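Local coordinates for protein phosphatase 2C (Toxoplasma gondii, PDB 3D8K) that probably removes phosphate from phosphoserine and phosphothreonine residues of other proteins, as a metal-dependent serine/threonine phosphatase of the PP2C family, at residues 78-83 with 109-114; 175-180 with 277-282. All coordinates share one frame; numbering follows the deposited sequence.

Interaction 1 (78-83 with 109-114). With SO4 (sulfate ion), chain H.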
loop_
_atom_site.group_PDB
_atom_site.type_symbol
_atom_site.label_atom_id
_atom_site.label_comp_id
_atom_site.label_asym_id
_atom_site.label_seq_id
_atom_site.Cartn_x
_atom_site.Cartn_y
_atom_site.Cartn_z
ATOM N N ARG C 78 -19.530 8.736 -12.695
ATOM C CA ARG C 78 -18.392 8.698 -13.622
ATOM C C ARG C 78 -17.624 9.995 -13.559
ATOM O O ARG C 78 -16.586 10.160 -14.184
ATOM C CB ARG C 78 -18.860 8.480 -15.055
ATOM C CG ARG C 78 -19.503 7.160 -15.290
ATOM C CD ARG C 78 -19.465 6.831 -16.749
ATOM N NE ARG C 78 -20.150 5.582 -17.016
ATOM C CZ ARG C 78 -20.055 4.909 -18.153
ATOM N NH1 ARG C 78 -19.294 5.363 -19.141
ATOM N NH2 ARG C 78 -20.727 3.779 -18.302
ATOM N N ASP C 79 -18.178 10.924 -12.804
ATOM C CA ASP C 79 -17.591 12.226 -12.596
ATOM C C ASP C 79 -18.591 12.932 -11.715
ATOM O O ASP C 79 -19.748 12.524 -11.631
ATOM C CB ASP C 79 -17.408 12.957 -13.920
ATOM C CG ASP C 79 -16.714 14.284 -13.746
ATOM O OD1 ASP C 79 -15.795 14.353 -12.897
ATOM O OD2 ASP C 79 -17.088 15.250 -14.448
ATOM N N VAL C 80 -18.154 13.971 -11.029
ATOM C CA VAL C 80 -19.062 14.676 -10.152
ATOM C C VAL C 80 -19.560 15.938 -10.829
ATOM O O VAL C 80 -18.833 16.911 -10.962
ATOM C CB VAL C 80 -18.379 14.993 -8.800
ATOM C CG1 VAL C 80 -16.973 15.500 -9.047
ATOM C CG2 VAL C 80 -19.183 16.024 -8.024
ATOM N N ASN C 81 -20.801 15.876 -11.299
ATOM C CA ASN C 81 -21.463 16.989 -11.962
ATOM C C ASN C 81 -22.963 16.748 -11.952
ATOM O O ASN C 81 -23.441 15.717 -11.480
ATOM C CB ASN C 81 -20.980 17.163 -13.410
ATOM C CG ASN C 81 -21.317 15.976 -14.303
ATOM O OD1 ASN C 81 -22.474 15.594 -14.444
ATOM N ND2 ASN C 81 -20.297 15.396 -14.923
ATOM N N GLU C 82 -23.701 17.711 -12.481
ATOM C CA GLU C 82 -25.148 17.614 -12.534
ATOM C C GLU C 82 -25.648 16.331 -13.185
ATOM O O GLU C 82 -26.280 15.519 -12.526
ATOM C CB GLU C 82 -25.707 18.830 -13.264
ATOM C CG GLU C 82 -27.166 18.747 -13.614
ATOM C CD GLU C 82 -27.679 20.058 -14.164
ATOM O OE1 GLU C 82 -28.845 20.105 -14.610
ATOM O OE2 GLU C 82 -26.909 21.046 -14.145
ATOM N N GLU C 83 -25.356 16.141 -14.468
ATOM C CA GLU C 83 -25.810 14.955 -15.196
ATOM C C GLU C 83 -25.562 13.656 -14.454
ATOM O O GLU C 83 -26.454 12.807 -14.353
ATOM C CB GLU C 83 -25.147 14.884 -16.568
ATOM C CG GLU C 83 -25.259 16.190 -17.346
ATOM C CD GLU C 83 -23.946 16.965 -17.416
ATOM O OE1 GLU C 83 -23.136 16.677 -18.330
ATOM O OE2 GLU C 83 -23.725 17.847 -16.555
ATOM N N ILE C 109 -27.326 16.706 -0.503
ATOM C CA ILE C 109 -26.000 16.135 -0.625
ATOM C C ILE C 109 -24.969 17.183 -0.990
ATOM O O ILE C 109 -25.177 17.983 -1.891
ATOM C CB ILE C 109 -25.970 15.029 -1.676
ATOM C CG1 ILE C 109 -27.072 14.005 -1.380
ATOM C CG2 ILE C 109 -24.602 14.385 -1.683
ATOM C CD1 ILE C 109 -27.033 12.761 -2.248
ATOM N N ILE C 110 -23.854 17.178 -0.273
ATOM C CA ILE C 110 -22.804 18.129 -0.545
ATOM C C ILE C 110 -21.496 17.456 -0.935
ATOM O O ILE C 110 -20.971 16.633 -0.201
ATOM C CB ILE C 110 -22.548 19.020 0.676
ATOM C CG1 ILE C 110 -23.863 19.610 1.175
ATOM C CG2 ILE C 110 -21.615 20.137 0.305
ATOM C CD1 ILE C 110 -23.755 20.286 2.518
ATOM N N PHE C 111 -20.988 17.807 -2.108
ATOM C CA PHE C 111 -19.718 17.290 -2.589
ATOM C C PHE C 111 -18.733 18.432 -2.419
ATOM O O PHE C 111 -18.987 19.554 -2.878
ATOM C CB PHE C 111 -19.810 16.938 -4.066
ATOM C CG PHE C 111 -20.794 15.865 -4.360
ATOM C CD1 PHE C 111 -20.370 14.566 -4.619
ATOM C CD2 PHE C 111 -22.158 16.136 -4.351
ATOM C CE1 PHE C 111 -21.288 13.546 -4.865
ATOM C CE2 PHE C 111 -23.079 15.135 -4.593
ATOM C CZ PHE C 111 -22.643 13.834 -4.853
ATOM N N VAL C 112 -17.614 18.171 -1.752
ATOM C CA VAL C 112 -16.626 19.220 -1.573
ATOM C C VAL C 112 -15.232 18.807 -2.055
ATOM O O VAL C 112 -14.608 17.895 -1.503
ATOM C CB VAL C 112 -16.593 19.656 -0.108
ATOM C CG1 VAL C 112 -15.613 20.810 0.076
ATOM C CG2 VAL C 112 -17.991 20.070 0.313
ATOM N N ARG C 113 -14.759 19.474 -3.107
ATOM C CA ARG C 113 -13.442 19.192 -3.678
ATOM C C ARG C 113 -12.565 20.417 -3.530
ATOM O O ARG C 113 -13.039 21.546 -3.616
ATOM C CB ARG C 113 -13.552 18.823 -5.173
ATOM C CG ARG C 113 -12.214 18.468 -5.867
ATOM C CD ARG C 113 -12.353 17.406 -7.002
ATOM N NE ARG C 113 -11.476 16.235 -6.794
ATOM C CZ ARG C 113 -11.743 14.979 -7.181
ATOM N NH1 ARG C 113 -12.880 14.689 -7.821
ATOM N NH2 ARG C 113 -10.885 13.998 -6.885
ATOM N N TYR C 114 -11.283 20.187 -3.283
ATOM C CA TYR C 114 -10.322 21.270 -3.168
ATOM C C TYR C 114 -9.332 21.075 -4.293
ATOM O O TYR C 114 -8.888 19.962 -4.553
ATOM C CB TYR C 114 -9.568 21.213 -1.842
ATOM C CG TYR C 114 -8.316 22.084 -1.802
ATOM C CD1 TYR C 114 -8.393 23.455 -1.544
ATOM C CD2 TYR C 114 -7.055 21.531 -2.031
ATOM C CE1 TYR C 114 -7.250 24.251 -1.515
ATOM C CE2 TYR C 114 -5.906 22.318 -2.007
ATOM C CZ TYR C 114 -6.010 23.675 -1.747
ATOM O OH TYR C 114 -4.870 24.447 -1.704
HETATM S S SO4 H . -22.711 3.054 -15.018
HETATM O O1 SO4 H . -23.684 2.943 -16.112
HETATM O O2 SO4 H . -21.486 3.688 -15.511
HETATM O O3 SO4 H . -23.293 3.860 -13.940
HETATM O O4 SO4 H . -22.366 1.722 -14.508
#

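Interaction 2 (175-180 with 277-282)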
loop_
_atom_site.group_PDB
_atom_site.type_symbol
_atom_site.label_atom_id
_atom_site.label_comp_id
_atom_site.label_asym_id
_atom_site.label_seq_id
_atom_site.Cartn_x
_atom_site.Cartn_y
_atom_site.Cartn_z
ATOM N N ASN C 175 -36.876 20.086 1.610
ATOM C CA ASN C 175 -36.911 21.331 2.353
ATOM C C ASN C 175 -35.695 21.611 3.230
ATOM O O ASN C 175 -35.746 22.489 4.087
ATOM C CB ASN C 175 -38.181 21.382 3.204
ATOM C CG ASN C 175 -38.315 20.183 4.132
ATOM O OD1 ASN C 175 -37.524 19.235 4.076
ATOM N ND2 ASN C 175 -39.327 20.218 4.989
ATOM N N SER C 176 -34.604 20.884 3.036
ATOM C CA SER C 176 -33.418 21.153 3.843
ATOM C C SER C 176 -32.723 22.372 3.264
ATOM O O SER C 176 -32.970 22.748 2.113
ATOM C CB SER C 176 -32.468 19.955 3.856
ATOM O OG SER C 176 -32.959 18.933 4.706
ATOM N N ARG C 177 -31.865 22.998 4.064
ATOM C CA ARG C 177 -31.160 24.194 3.621
ATOM C C ARG C 177 -29.662 24.077 3.811
ATOM O O ARG C 177 -29.183 23.412 4.726
ATOM C CB ARG C 177 -31.712 25.418 4.351
ATOM C CG ARG C 177 -33.228 25.410 4.390
ATOM C CD ARG C 177 -33.834 26.732 4.792
ATOM N NE ARG C 177 -34.038 27.616 3.645
ATOM C CZ ARG C 177 -34.980 28.557 3.589
ATOM N NH1 ARG C 177 -35.805 28.731 4.616
ATOM N NH2 ARG C 177 -35.099 29.327 2.512
ATOM N N CYS C 178 -28.928 24.734 2.924
ATOM C CA CYS C 178 -27.477 24.690 2.940
ATOM C C CYS C 178 -26.921 26.083 2.638
ATOM O O CYS C 178 -27.201 26.645 1.583
ATOM C CB CYS C 178 -27.023 23.689 1.886
ATOM S SG CYS C 178 -25.267 23.478 1.769
ATOM N N VAL C 179 -26.138 26.646 3.554
ATOM C CA VAL C 179 -25.600 27.984 3.326
ATOM C C VAL C 179 -24.083 28.091 3.405
ATOM O O VAL C 179 -23.429 27.342 4.131
ATOM C CB VAL C 179 -26.201 29.004 4.311
ATOM C CG1 VAL C 179 -27.690 28.788 4.419
ATOM C CG2 VAL C 179 -25.537 28.884 5.659
ATOM N N LEU C 180 -23.531 29.036 2.652
ATOM C CA LEU C 180 -22.089 29.248 2.628
ATOM C C LEU C 180 -21.730 30.477 3.450
ATOM O O LEU C 180 -22.299 31.552 3.247
ATOM C CB LEU C 180 -21.603 29.457 1.188
ATOM C CG LEU C 180 -20.184 29.027 0.774
ATOM C CD1 LEU C 180 -19.576 30.074 -0.152
ATOM C CD2 LEU C 180 -19.304 28.837 1.993
ATOM N N ARG C 277 -38.677 34.757 10.720
ATOM C CA ARG C 277 -39.607 35.643 10.028
ATOM C C ARG C 277 -39.345 35.756 8.524
ATOM O O ARG C 277 -40.173 36.283 7.782
ATOM C CB ARG C 277 -39.550 37.031 10.665
ATOM C CG ARG C 277 -38.200 37.709 10.550
ATOM C CD ARG C 277 -38.150 38.959 11.404
ATOM N NE ARG C 277 -37.066 39.842 10.990
ATOM C CZ ARG C 277 -36.852 41.049 11.499
ATOM N NH1 ARG C 277 -37.651 41.513 12.452
ATOM N NH2 ARG C 277 -35.854 41.799 11.046
ATOM N N SER C 278 -38.195 35.262 8.078
ATOM C CA SER C 278 -37.833 35.319 6.665
ATOM C C SER C 278 -36.622 34.441 6.377
ATOM O O SER C 278 -35.904 34.036 7.290
ATOM C CB SER C 278 -37.500 36.755 6.264
ATOM O OG SER C 278 -36.259 37.149 6.826
ATOM N N HIS C 279 -36.392 34.142 5.107
ATOM C CA HIS C 279 -35.241 33.331 4.756
ATOM C C HIS C 279 -33.992 34.207 4.882
ATOM O O HIS C 279 -32.868 33.707 4.927
ATOM C CB HIS C 279 -35.372 32.777 3.332
ATOM C CG HIS C 279 -35.371 33.826 2.267
ATOM N ND1 HIS C 279 -35.226 33.524 0.931
ATOM C CD2 HIS C 279 -35.492 35.174 2.337
ATOM C CE1 HIS C 279 -35.255 34.639 0.223
ATOM N NE2 HIS C 279 -35.416 35.655 1.052
ATOM N N ALA C 280 -34.204 35.520 4.942
ATOM C CA ALA C 280 -33.109 36.467 5.079
ATOM C C ALA C 280 -32.716 36.466 6.543
ATOM O O ALA C 280 -31.551 36.657 6.893
ATOM C CB ALA C 280 -33.554 37.855 4.654
ATOM N N ALA C 281 -33.705 36.247 7.399
ATOM C CA ALA C 281 -33.460 36.202 8.834
ATOM C C ALA C 281 -32.440 35.095 9.113
ATOM O O ALA C 281 -31.509 35.278 9.906
ATOM C CB ALA C 281 -34.770 35.935 9.586
ATOM N N ILE C 282 -32.623 33.954 8.443
ATOM C CA ILE C 282 -31.745 32.793 8.580
ATOM C C ILE C 282 -30.305 33.131 8.181
ATOM O O ILE C 282 -29.370 32.893 8.943
ATOM C CB ILE C 282 -32.253 31.608 7.707
ATOM C CG1 ILE C 282 -33.610 31.121 8.219
ATOM C CG2 ILE C 282 -31.266 30.459 7.741
ATOM C CD1 ILE C 282 -34.267 30.023 7.358
#

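Interaction 1 (78-83 with 109-114)
Val80 and Phe111 make the main contact between the approach to helix 82-97 and strand 106-115, a small apolar patch that shows how a loop side chain can pack against a strand residue. Followed outward, Phe111 meets one methyl of Val80 at three successive atoms: its CB lies 4.1 Å from Val80 CG2, its CG 4.0 Å from it, and its CD1 comes nearest, at 3.9 Å. The methyl approaches the ring obliquely, and the two side chains run past one another in opposite directions. Val80 can reach two partners because its branches diverge: while CG2 lies anti to the backbone N and takes the ring, CG1 touches the guanidinium edge of Arg113, 4.3 Å from NH1. Beside this patch, Asn81 ND2 donates to Asp79 OD2 at 3.2 Å, and Asn81 OD1 caps the helix through Glu84 N. The extended Arg78 lies against the second subunit, where NE (2.8 Å) and NH2 (2.9 Å) both bond O2 of a sulfate, probably from the crystallisation liquor, which Arg156 of the second subunit also binds. The Val80-Phe111 patch thus joins the capped start of helix 82-97, in the helical layer, to one sheet of the PP2C beta sandwich.

Interaction 2 (175-180 with 277-282)
A bend at chi3 (88°) brings the guanidinium of Arg177 up against Ile282 and His279, while Ile282, with CG1 anti to its carbonyl carbon and an extended chi2 of 175°, sends CD1 out to meet it. The pairing joins strand 177-182, an inner strand of its sheet, to the start of helix 279-288, within the helix-flanked beta sandwich of PP2C phosphatases. Alternation along the strand sorts the side chains: Arg177 projects to the helix, whereas its neighbour Cys178 packs on Leu108 and Ile110 of the other sheet. No hydrogen bond crosses the contact. Ile282 CD1 sits obliquely to the guanidinium, 3.4 Å from NH1 of Arg177, and the two side chains cross at about a right angle. Phe273 packs against the Arg177 side chain as well. The helix start itself is held by Ser278 at the N-cap position, whose OG accepts from Ala281 N at 2.8 Å and, weakly, from Ala280 N. Immediately after the cap comes His279, its ring plane 44° from that of the guanidinium; Arg177 NH2 lies at the ring's edge and makes its nearest approach to His279 CB, at 3.6 Å.

In the fold
Each contact joins a sheet strand to the region where a helix begins, the preceding loop in interaction 1 and the first turn in interaction 2, on opposite sides of the chain's centre. Interaction 1 belongs to the sheet of strand 106-115 and interaction 2 to that of strand 177-182; the sheets meet between them, where Ile110 CD1 lies 3.6 Å from Cys178 SG. Each is partly buried, one of its three touching residues being buried: an aromatic strand residue in interaction 1, an aliphatic helix residue in interaction 2. Their chemistry differs: interaction 1 is mainly an apolar pair with an arginine edge beside it, whereas in interaction 2 the guanidinium itself carries the contact against hydrocarbon. Only interaction 1 has another subunit of the assembly beside it.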